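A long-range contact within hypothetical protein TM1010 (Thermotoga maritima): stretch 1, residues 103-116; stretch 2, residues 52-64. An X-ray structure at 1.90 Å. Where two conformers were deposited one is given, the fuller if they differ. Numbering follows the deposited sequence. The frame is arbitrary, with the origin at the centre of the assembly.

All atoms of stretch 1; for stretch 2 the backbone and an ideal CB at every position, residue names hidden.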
# COMPACT_ATOMS: atom_id res chain seq x y z
N VAL A 103 -9.77 6.72 -15.74
CA VAL A 103 -9.12 8.01 -15.99
C VAL A 103 -7.76 7.75 -16.68
O VAL A 103 -6.94 6.96 -16.19
CB VAL A 103 -9.00 8.86 -14.72
CG1 VAL A 103 -8.11 10.11 -14.93
CG2 VAL A 103 -10.38 9.30 -14.26
N VAL A 104 -7.54 8.39 -17.82
CA VAL A 104 -6.31 8.22 -18.57
C VAL A 104 -5.22 9.11 -17.98
O VAL A 104 -5.45 10.29 -17.75
CB VAL A 104 -6.52 8.43 -20.08
CG1 VAL A 104 -5.16 8.36 -20.82
CG2 VAL A 104 -7.51 7.39 -20.61
N HIS A 105 -4.06 8.53 -17.67
CA HIS A 105 -3.04 9.28 -16.92
C HIS A 105 -1.66 8.66 -17.16
O HIS A 105 -1.53 7.59 -17.77
CB HIS A 105 -3.36 9.20 -15.43
CG HIS A 105 -3.17 7.83 -14.89
ND1 HIS A 105 -4.12 6.84 -15.06
CD2 HIS A 105 -2.10 7.23 -14.32
CE1 HIS A 105 -3.67 5.71 -14.55
NE2 HIS A 105 -2.44 5.92 -14.11
N TRP A 106 -0.64 9.37 -16.74
CA TRP A 106 0.69 8.76 -16.61
C TRP A 106 1.26 9.20 -15.29
O TRP A 106 0.80 10.21 -14.71
CB TRP A 106 1.62 9.14 -17.76
CG TRP A 106 1.94 10.61 -17.85
CD1 TRP A 106 1.22 11.54 -18.52
CD2 TRP A 106 3.06 11.30 -17.27
NE1 TRP A 106 1.82 12.77 -18.41
CE2 TRP A 106 2.94 12.66 -17.63
CE3 TRP A 106 4.17 10.90 -16.50
CZ2 TRP A 106 3.89 13.63 -17.26
CZ3 TRP A 106 5.10 11.87 -16.11
CH2 TRP A 106 4.96 13.21 -16.49
N HIS A 107 2.25 8.46 -14.81
CA HIS A 107 3.06 8.94 -13.69
C HIS A 107 4.51 8.57 -13.90
O HIS A 107 4.83 7.68 -14.68
CB HIS A 107 2.54 8.40 -12.33
CG HIS A 107 2.24 6.93 -12.30
ND1 HIS A 107 3.05 6.02 -11.65
CD2 HIS A 107 1.21 6.22 -12.79
CE1 HIS A 107 2.55 4.81 -11.78
NE2 HIS A 107 1.44 4.89 -12.48
N GLY A 108 5.38 9.23 -13.16
CA GLY A 108 6.79 8.92 -13.31
C GLY A 108 7.67 9.86 -12.56
O GLY A 108 7.22 10.70 -11.80
N ALA A 109 8.97 9.74 -12.82
CA ALA A 109 9.94 10.49 -12.05
C ALA A 109 10.06 11.89 -12.58
O ALA A 109 9.69 12.19 -13.72
CB ALA A 109 11.27 9.80 -12.09
N ALA A 110 10.64 12.74 -11.75
CA ALA A 110 11.14 14.03 -12.19
C ALA A 110 12.34 13.87 -13.14
O ALA A 110 12.96 12.81 -13.20
CB ALA A 110 11.55 14.86 -10.96
N PRO A 111 12.66 14.91 -13.92
CA PRO A 111 13.81 14.82 -14.82
C PRO A 111 15.15 14.57 -14.10
O PRO A 111 16.10 14.05 -14.70
CB PRO A 111 13.84 16.18 -15.52
CG PRO A 111 12.56 16.83 -15.25
CD PRO A 111 11.92 16.18 -14.07
N ASP A 112 15.23 14.96 -12.82
CA ASP A 112 16.52 14.97 -12.12
C ASP A 112 16.48 14.34 -10.74
O ASP A 112 17.35 14.60 -9.91
CB ASP A 112 17.02 16.41 -12.01
CG ASP A 112 16.04 17.32 -11.28
OD1 ASP A 112 15.01 16.85 -10.77
OD2 ASP A 112 16.32 18.54 -11.26
N GLU A 113 15.47 13.50 -10.53
CA GLU A 113 15.31 12.76 -9.29
C GLU A 113 14.44 11.53 -9.52
O GLU A 113 13.48 11.57 -10.27
CB GLU A 113 14.70 13.67 -8.21
CG GLU A 113 14.73 13.10 -6.83
CD GLU A 113 14.41 14.12 -5.73
OE1 GLU A 113 14.28 15.34 -6.01
OE2 GLU A 113 14.26 13.69 -4.56
N GLU A 114 14.76 10.45 -8.81
CA GLU A 114 13.99 9.23 -8.91
C GLU A 114 12.64 9.38 -8.19
O GLU A 114 12.47 10.26 -7.33
CB GLU A 114 14.79 8.06 -8.33
CG GLU A 114 14.69 7.99 -6.83
CD GLU A 114 15.73 7.11 -6.21
OE1 GLU A 114 16.19 6.14 -6.87
OE2 GLU A 114 16.10 7.43 -5.06
N LEU A 115 11.69 8.53 -8.54
CA LEU A 115 10.42 8.40 -7.81
C LEU A 115 10.25 6.94 -7.42
O LEU A 115 10.47 6.05 -8.23
CB LEU A 115 9.23 8.85 -8.65
CG LEU A 115 7.83 8.61 -8.04
CD1 LEU A 115 7.53 9.61 -6.95
CD2 LEU A 115 6.78 8.64 -9.13
N VAL A 116 9.90 6.72 -6.16
CA VAL A 116 9.56 5.39 -5.66
C VAL A 116 8.19 5.47 -5.05
O VAL A 116 7.90 6.37 -4.24
CB VAL A 116 10.54 4.91 -4.57
CG1 VAL A 116 10.23 3.44 -4.16
CG2 VAL A 116 11.99 5.08 -5.06
N UNK A 52 5.53 -2.31 -5.97
CA UNK A 52 6.48 -1.28 -5.55
C UNK A 52 7.29 -0.96 -6.78
O UNK A 52 7.80 -1.89 -7.42
CB UNK A 52 7.36 -1.73 -4.38
N UNK A 53 7.38 0.33 -7.13
CA UNK A 53 7.98 0.78 -8.40
C UNK A 53 9.07 1.83 -8.15
O UNK A 53 8.87 2.77 -7.37
CB UNK A 53 6.90 1.35 -9.32
N UNK A 54 10.21 1.68 -8.82
CA UNK A 54 11.22 2.75 -8.89
C UNK A 54 11.32 3.24 -10.32
O UNK A 54 11.55 2.43 -11.23
CB UNK A 54 12.58 2.27 -8.39
N UNK A 55 11.14 4.55 -10.51
CA UNK A 55 11.37 5.22 -11.79
C UNK A 55 12.68 6.00 -11.63
O UNK A 55 12.78 6.87 -10.76
CB UNK A 55 10.20 6.13 -12.18
N UNK A 56 13.66 5.72 -12.48
CA UNK A 56 14.86 6.57 -12.51
C UNK A 56 14.51 7.92 -13.12
O UNK A 56 13.50 8.04 -13.79
CB UNK A 56 15.99 5.90 -13.30
N UNK A 57 15.35 8.95 -12.91
CA UNK A 57 15.00 10.26 -13.44
C UNK A 57 14.63 10.21 -14.92
O UNK A 57 15.30 9.55 -15.72
CB UNK A 57 16.16 11.23 -13.23
N UNK A 58 13.53 10.86 -15.27
CA UNK A 58 13.08 10.94 -16.65
C UNK A 58 12.17 9.78 -17.06
O UNK A 58 11.56 9.83 -18.12
CB UNK A 58 14.29 10.99 -17.58
N UNK A 59 12.12 8.73 -16.27
CA UNK A 59 11.34 7.55 -16.64
C UNK A 59 9.89 7.72 -16.20
O UNK A 59 9.59 8.40 -15.20
CB UNK A 59 11.94 6.29 -16.02
N UNK A 60 8.99 7.10 -16.97
CA UNK A 60 7.56 7.22 -16.72
C UNK A 60 6.76 6.20 -17.46
O UNK A 60 7.20 5.64 -18.47
CB UNK A 60 7.07 8.62 -17.10
N UNK A 61 5.53 6.01 -17.02
CA UNK A 61 4.64 5.13 -17.69
C UNK A 61 4.23 5.77 -19.01
O UNK A 61 4.30 7.00 -19.21
CB UNK A 61 3.43 4.81 -16.81
N UNK A 62 3.77 4.92 -19.92
CA UNK A 62 2.93 5.40 -21.03
C UNK A 62 1.61 5.93 -20.47
O UNK A 62 1.25 5.68 -19.29
CB UNK A 62 2.67 4.29 -22.05
N UNK A 63 0.84 6.61 -21.31
CA UNK A 63 -0.56 6.89 -20.97
C UNK A 63 -1.33 5.56 -20.82
O UNK A 63 -1.17 4.65 -21.65
CB UNK A 63 -1.21 7.77 -22.04
N UNK A 64 -2.18 5.48 -19.80
CA UNK A 64 -2.98 4.31 -19.60
C UNK A 64 -4.13 4.59 -18.61
O UNK A 64 -4.17 5.64 -17.97
CB UNK A 64 -2.10 3.16 -19.10

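Position 52 lies on a strand with its CA-to-CB bond sideways to stretch 1 and nothing of that stretch near its CB, so almost any strand-tolerant residue would serve. It is Asp-52, whose OD1 comes back to 4.1 Å from Val-116 CG1. Position 53 is equally unconstrained by stretch 1; Val-53 supplies mainly its carbonyl, with Val-116 CA 3.2 Å from Val-53 O in a CA-H...O contact.

At position 54 the ideal CB sits 4.4 Å from Val-116 CG2, on the same face of the antiparallel sheet. A beta-branched residue such as Val, Ile or Thr would suit the strand, Val or Ile also the apolar neighbour. Val-54 is found, its CG2 4.1 Å from Val-116 CG2.

Position 55 is the most telling. Its backbone pairs with Leu-115 in both directions, 55 N to Leu-115 O at 2.8 Å and Leu-115 N to 55 O at 3.0 Å, and its CB lies 3.8 Å from Ala-109 CB. Beyond lies the space between Leu-115, Gly-108 and the His-107 ring, which a Leu, Met or flat aromatic could enter. Phe-55, chi1 m, slides under the bare glycine: Gly-108 CA stands 3.9 Å from the centroid of the Phe-55 ring, over its face, while Phe-55 CD1 lies 4.1 Å from Leu-115 CD2.

Position 56 points away, and stretch 1 leaves the choice open; a polar chain is one of several that would serve. Glu-56 curls its end back until its OE1 is 4.3 Å from Glu-114 OE1, a pairing of like charges mediated by a water that donates to both oxygens.

At position 57, phi of -50° and psi of 133° fit the second residue of a type II turn, and the CB is 3.2 Å from Pro-111 O, so a compact residue, proline above all, is indicated. Pro-57 packs there against the 111-114 backbone.

Position 58, with phi 89°, calls for glycine: a CB would jam against the preceding carbonyl. Gly-58 N donates to Ala-110 O at 2.9 Å.

Position 59 has its CB 5.3 Å from Ala-109 CB, leaving several small or medium residues possible. Ala-59 O accepts a hydrogen bond from Ala-109 N at 2.8 Å.

Position 60 points toward stretch 1, with Trp-106 CE3 3.7 Å from its ideal CB; a long chain able to turn aside would fit. Arg-60 does so, its CB against the indole and its NH1 donating to Gly-58 O at 3.0 Å.

Position 61 also points toward stretch 1, where His-107 N invites a short acceptor, Ser or Thr. Thr-61 OG1 accepts from His-107 N at 3.1 Å, and its CG2 sits over a face of the His-107 ring.

Position 62 points away with nothing of stretch 1 near its CB, so many side chains would serve; it is His-62.

Position 63 leans sideways near Val-104 CG1 and Trp-106, suiting a large apolar group. Trp-63 offers its face to the edge of Trp-106.

Position 64 pairs with His-105 through two backbone bonds. Its CB points away, but a ring could return, and His-64 lies obliquely against the His-105 ring.

Stretch 2 52-64: DVVFEPGARTHWH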
# COMPACT_ATOMS: atom_id res chain seq x y z
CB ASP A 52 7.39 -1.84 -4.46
CG ASP A 52 8.12 -0.75 -3.69
OD1 ASP A 52 7.57 0.35 -3.49
OD2 ASP A 52 9.25 -1.00 -3.26
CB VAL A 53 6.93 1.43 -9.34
CG1 VAL A 53 7.48 1.55 -10.80
CG2 VAL A 53 5.62 0.68 -9.30
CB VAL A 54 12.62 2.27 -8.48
CG1 VAL A 54 13.61 3.45 -8.48
CG2 VAL A 54 12.58 1.57 -7.13
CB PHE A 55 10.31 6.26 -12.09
CG PHE A 55 8.93 5.69 -12.33
CD1 PHE A 55 8.09 5.43 -11.27
CD2 PHE A 55 8.48 5.46 -13.60
CE1 PHE A 55 6.81 4.90 -11.49
CE2 PHE A 55 7.24 4.94 -13.83
CZ PHE A 55 6.39 4.68 -12.75
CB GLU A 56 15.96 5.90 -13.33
CG GLU A 56 16.43 4.57 -12.72
CD GLU A 56 16.90 4.68 -11.31
OE1 GLU A 56 17.47 5.74 -10.92
OE2 GLU A 56 16.74 3.68 -10.56
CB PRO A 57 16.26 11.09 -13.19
CG PRO A 57 16.91 10.47 -12.05
CD PRO A 57 16.61 8.98 -12.15
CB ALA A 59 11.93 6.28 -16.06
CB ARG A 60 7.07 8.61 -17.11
CG ARG A 60 6.99 8.90 -18.61
CD ARG A 60 8.12 9.68 -19.08
NE ARG A 60 8.06 10.07 -20.51
CZ ARG A 60 9.05 10.73 -21.13
NH1 ARG A 60 10.16 11.05 -20.48
NH2 ARG A 60 8.94 11.05 -22.40
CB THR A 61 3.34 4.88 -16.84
OG1 THR A 61 2.55 6.09 -16.79
CG2 THR A 61 3.66 4.46 -15.44
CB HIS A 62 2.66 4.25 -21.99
CG HIS A 62 3.88 3.79 -22.72
ND1 HIS A 62 3.85 2.82 -23.69
CD2 HIS A 62 5.18 4.18 -22.63
CE1 HIS A 62 5.06 2.63 -24.17
NE2 HIS A 62 5.89 3.44 -23.53
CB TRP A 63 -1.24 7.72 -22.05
CG TRP A 63 -0.72 9.11 -22.23
CD1 TRP A 63 0.17 9.53 -23.16
CD2 TRP A 63 -1.08 10.28 -21.46
NE1 TRP A 63 0.38 10.87 -23.05
CE2 TRP A 63 -0.35 11.36 -22.00
CE3 TRP A 63 -1.91 10.51 -20.35
CZ2 TRP A 63 -0.47 12.66 -21.50
CZ3 TRP A 63 -2.03 11.82 -19.86
CH2 TRP A 63 -1.33 12.87 -20.44
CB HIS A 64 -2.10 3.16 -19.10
CG HIS A 64 -1.49 3.38 -17.75
ND1 HIS A 64 -0.58 4.38 -17.48
CD2 HIS A 64 -1.61 2.66 -16.61
CE1 HIS A 64 -0.20 4.29 -16.21
NE2 HIS A 64 -0.81 3.26 -15.67
O HOH W 1 18.18 6.60 -8.74
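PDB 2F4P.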